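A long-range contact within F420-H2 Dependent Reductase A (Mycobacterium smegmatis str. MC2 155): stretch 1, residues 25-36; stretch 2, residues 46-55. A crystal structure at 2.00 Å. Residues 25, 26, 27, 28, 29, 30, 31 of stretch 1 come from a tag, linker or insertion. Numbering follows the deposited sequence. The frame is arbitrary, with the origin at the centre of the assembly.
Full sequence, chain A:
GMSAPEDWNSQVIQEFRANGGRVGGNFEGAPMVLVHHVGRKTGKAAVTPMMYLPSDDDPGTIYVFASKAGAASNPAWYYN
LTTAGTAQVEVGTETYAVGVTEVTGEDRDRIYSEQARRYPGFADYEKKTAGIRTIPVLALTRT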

# COMPACT_ATOMS: atom_id res chain seq x y z
N GLY A 25 7.44 11.79 -10.47
CA GLY A 25 6.11 11.77 -11.11
C GLY A 25 5.04 11.91 -10.05
O GLY A 25 5.20 12.67 -9.11
N ASN A 26 3.94 11.16 -10.19
CA ASN A 26 2.82 11.17 -9.24
C ASN A 26 3.18 10.78 -7.86
O ASN A 26 2.36 10.91 -6.98
N PHE A 27 4.38 10.25 -7.67
CA PHE A 27 4.76 9.72 -6.37
C PHE A 27 5.75 10.63 -5.72
O PHE A 27 6.20 10.35 -4.61
N GLU A 28 6.13 11.70 -6.44
CA GLU A 28 7.06 12.74 -5.93
C GLU A 28 6.81 13.20 -4.46
O GLU A 28 5.71 13.73 -4.09
N GLY A 29 7.81 12.97 -3.60
CA GLY A 29 7.76 13.33 -2.18
C GLY A 29 7.00 12.37 -1.26
O GLY A 29 6.95 12.59 -0.04
N ALA A 30 6.39 11.32 -1.80
CA ALA A 30 5.54 10.45 -1.01
C ALA A 30 6.36 9.32 -0.44
O ALA A 30 7.31 8.89 -1.08
N PRO A 31 5.94 8.77 0.70
CA PRO A 31 6.68 7.63 1.25
C PRO A 31 6.32 6.44 0.43
O PRO A 31 5.15 6.20 0.23
N MSE A 32 7.28 5.71 -0.10
CA MSE A 32 6.97 4.58 -1.00
C MSE A 32 7.36 3.25 -0.41
O MSE A 32 8.36 3.15 0.35
N VAL A 33 6.62 2.24 -0.80
CA VAL A 33 6.98 0.89 -0.47
C VAL A 33 6.81 -0.00 -1.72
O VAL A 33 5.87 0.20 -2.51
N LEU A 34 7.76 -0.92 -1.92
CA LEU A 34 7.62 -1.99 -2.90
C LEU A 34 7.19 -3.24 -2.15
O LEU A 34 7.93 -3.76 -1.27
N VAL A 35 5.98 -3.68 -2.48
CA VAL A 35 5.35 -4.81 -1.78
C VAL A 35 5.57 -6.04 -2.62
O VAL A 35 5.15 -6.10 -3.81
N HIS A 36 6.22 -7.05 -2.04
CA HIS A 36 6.37 -8.33 -2.75
C HIS A 36 5.21 -9.19 -2.29
O HIS A 36 5.06 -9.41 -1.07
N ALA A 46 5.01 -11.12 -7.38
CA ALA A 46 4.91 -9.85 -8.08
C ALA A 46 5.41 -8.84 -7.07
O ALA A 46 5.48 -9.14 -5.87
N VAL A 47 5.75 -7.65 -7.58
CA VAL A 47 6.31 -6.58 -6.78
C VAL A 47 5.50 -5.33 -7.22
O VAL A 47 5.45 -5.01 -8.43
N THR A 48 4.83 -4.68 -6.27
CA THR A 48 3.95 -3.57 -6.65
C THR A 48 4.40 -2.38 -5.82
O THR A 48 4.38 -2.45 -4.59
N PRO A 49 4.77 -1.27 -6.49
CA PRO A 49 5.13 -0.08 -5.71
C PRO A 49 3.86 0.66 -5.34
O PRO A 49 2.90 0.65 -6.12
N MSE A 50 3.87 1.34 -4.19
CA MSE A 50 2.67 2.11 -3.82
C MSE A 50 3.08 3.05 -2.72
O MSE A 50 4.16 2.89 -2.17
N MSE A 51 2.24 4.05 -2.43
CA MSE A 51 2.46 4.88 -1.25
C MSE A 51 2.19 4.15 0.07
O MSE A 51 1.43 3.19 0.11
N TYR A 52 2.81 4.60 1.16
CA TYR A 52 2.32 4.21 2.46
C TYR A 52 2.18 5.37 3.40
O TYR A 52 2.70 6.43 3.15
N LEU A 53 1.48 5.16 4.51
CA LEU A 53 1.43 6.16 5.55
C LEU A 53 2.09 5.54 6.74
O LEU A 53 1.66 4.46 7.20
N PRO A 54 3.12 6.20 7.31
CA PRO A 54 3.67 5.59 8.51
C PRO A 54 2.74 5.65 9.75
O PRO A 54 1.86 6.50 9.90
N SER A 55 2.85 4.64 10.61
CA SER A 55 2.01 4.57 11.78
C SER A 55 2.37 5.73 12.69
O SER A 55 3.50 6.00 12.91

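Residues 32-36 pair antiparallel with residues 47-51, and the side chains pack along both faces of this ladder and beyond its end. The hydrogen bonds between the stretches are all backbone to backbone: Val33 and Met50 exchange two (Val33 N to Met50 O, 2.9 Å; Met50 N to Val33 O, 2.8 Å), as do Val35 and Thr48, and, just beyond the ladder, Tyr52 N donates to Pro31 O at 3.0 Å.

On one face, Val33 (p), Val35 (t), Thr48 (m) and Met50 lie together. Selenomethionine Met50 adopts p, t, p, a bent course that lays it along both valines: its CG is 3.6 Å from Val33 CG1, and its CE reaches Val35 CG2 at 3.7 Å. Thr48 stays farther from the opposing strand, and its OG1 is hydrogen-bonded elsewhere in the structure.

The other face carries Leu34, His36, Val47 and Pro49. Leu34 (m, t) brings CD2 to 3.5 Å from Pro49 CB, while its CB lies 4.0 Å from Val47 CG1. Val47 (t) thus fits between Leu34 and His36, since its other methyl, CG2, sits over one face of the His36 ring, 3.8 Å from CG2 to the ring centroid.

At the Met32-Met51 pair the side chains diverge, each CA-to-CB bond pointing away overall from the other stretch, yet the ends of both come nearer. Selenomethionine Met32 (m, m, m) curls so that SE lies 4.1 Å from Met51 CG and CE 4.1 Å from Pro49 CB. Met51, also selenomethionine, runs extended (m, t, t) along the tag-derived segment: CG meets Ala30 CB at 3.7 Å and the edge of the Phe27 ring at CD1, 3.9 Å, and CE reaches Asn26 O at 3.6 Å.

Tyr52 (p) swings its ring back against tag-derived Pro31, whose CB rests over the ring face, 3.5 Å from the centroid; Val33 CB approaches Tyr52 CD2 at 3.8 Å.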

# COMPACT_ATOMS: atom_id res chain seq x y z
CB ASN A 26 1.72 10.18 -9.68
CG ASN A 26 0.96 10.73 -10.79
OD1 ASN A 26 1.15 11.89 -11.13
ND2 ASN A 26 0.09 9.91 -11.41
CB PHE A 27 5.40 8.35 -6.55
CG PHE A 27 4.42 7.23 -6.93
CD1 PHE A 27 3.38 6.90 -6.09
CD2 PHE A 27 4.62 6.46 -8.07
CE1 PHE A 27 2.50 5.85 -6.41
CE2 PHE A 27 3.73 5.37 -8.39
CZ PHE A 27 2.67 5.10 -7.54
CB GLU A 28 7.01 13.97 -6.88
CG GLU A 28 8.27 14.85 -6.76
CD GLU A 28 8.27 15.67 -5.48
OE1 GLU A 28 7.19 16.08 -5.00
OE2 GLU A 28 9.36 15.91 -4.94
CB ALA A 30 4.47 9.85 -1.85
CB PRO A 31 6.08 7.47 2.67
CG PRO A 31 5.37 8.90 2.97
CD PRO A 31 4.78 9.12 1.54
CB MSE A 32 7.72 4.69 -2.32
CG MSE A 32 7.45 6.01 -3.06
SE MSE A 32 5.64 6.00 -3.71
CE MSE A 32 5.87 4.51 -4.99
CB VAL A 33 6.14 0.39 0.73
CG1 VAL A 33 4.60 0.48 0.39
CG2 VAL A 33 6.51 -1.02 1.07
CB LEU A 34 8.96 -2.29 -3.58
CG LEU A 34 9.76 -1.15 -4.27
CD1 LEU A 34 11.00 -1.71 -5.16
CD2 LEU A 34 8.89 -0.28 -5.11
CB VAL A 35 3.85 -4.55 -1.58
CG1 VAL A 35 3.15 -5.81 -0.97
CG2 VAL A 35 3.63 -3.17 -0.78
CB HIS A 36 7.68 -9.08 -2.37
CG HIS A 36 8.92 -8.43 -2.87
ND1 HIS A 36 9.30 -7.16 -2.49
CD2 HIS A 36 9.92 -8.90 -3.66
CE1 HIS A 36 10.45 -6.85 -3.06
NE2 HIS A 36 10.86 -7.90 -3.76
CB ALA A 46 3.45 -9.56 -8.40
CB VAL A 47 7.79 -6.35 -7.05
CG1 VAL A 47 8.26 -5.16 -6.22
CG2 VAL A 47 8.60 -7.62 -6.69
CB THR A 48 2.43 -3.93 -6.41
OG1 THR A 48 2.08 -5.10 -7.19
CG2 THR A 48 1.49 -2.72 -6.81
CB PRO A 49 5.98 0.77 -6.67
CG PRO A 49 5.48 0.31 -8.07
CD PRO A 49 4.89 -1.06 -7.96
CB MSE A 50 1.57 1.11 -3.32
CG MSE A 50 1.94 0.43 -2.01
SE MSE A 50 0.58 -0.91 -1.60
CE MSE A 50 0.87 -2.23 -3.08
CB MSE A 51 1.51 6.09 -1.35
CG MSE A 51 1.97 7.13 -2.41
SE MSE A 51 0.70 8.67 -2.21
CE MSE A 51 1.20 9.83 -3.77
CB TYR A 52 3.27 3.16 3.06
CG TYR A 52 4.57 3.70 3.53
CD1 TYR A 52 4.70 4.25 4.83
CD2 TYR A 52 5.69 3.65 2.71
CE1 TYR A 52 5.90 4.73 5.31
CE2 TYR A 52 6.92 4.16 3.17
CZ TYR A 52 7.04 4.68 4.45
OH TYR A 52 8.30 5.13 4.86
CB LEU A 53 -0.04 6.50 5.87
CG LEU A 53 -0.22 7.56 7.00
CD1 LEU A 53 0.15 8.97 6.45
CD2 LEU A 53 -1.68 7.60 7.39
CB PRO A 54 5.01 6.33 8.76
CG PRO A 54 4.99 7.68 7.77
CD PRO A 54 3.74 7.49 6.88
CB SER A 55 2.17 3.27 12.54
OG SER A 55 1.65 3.37 13.81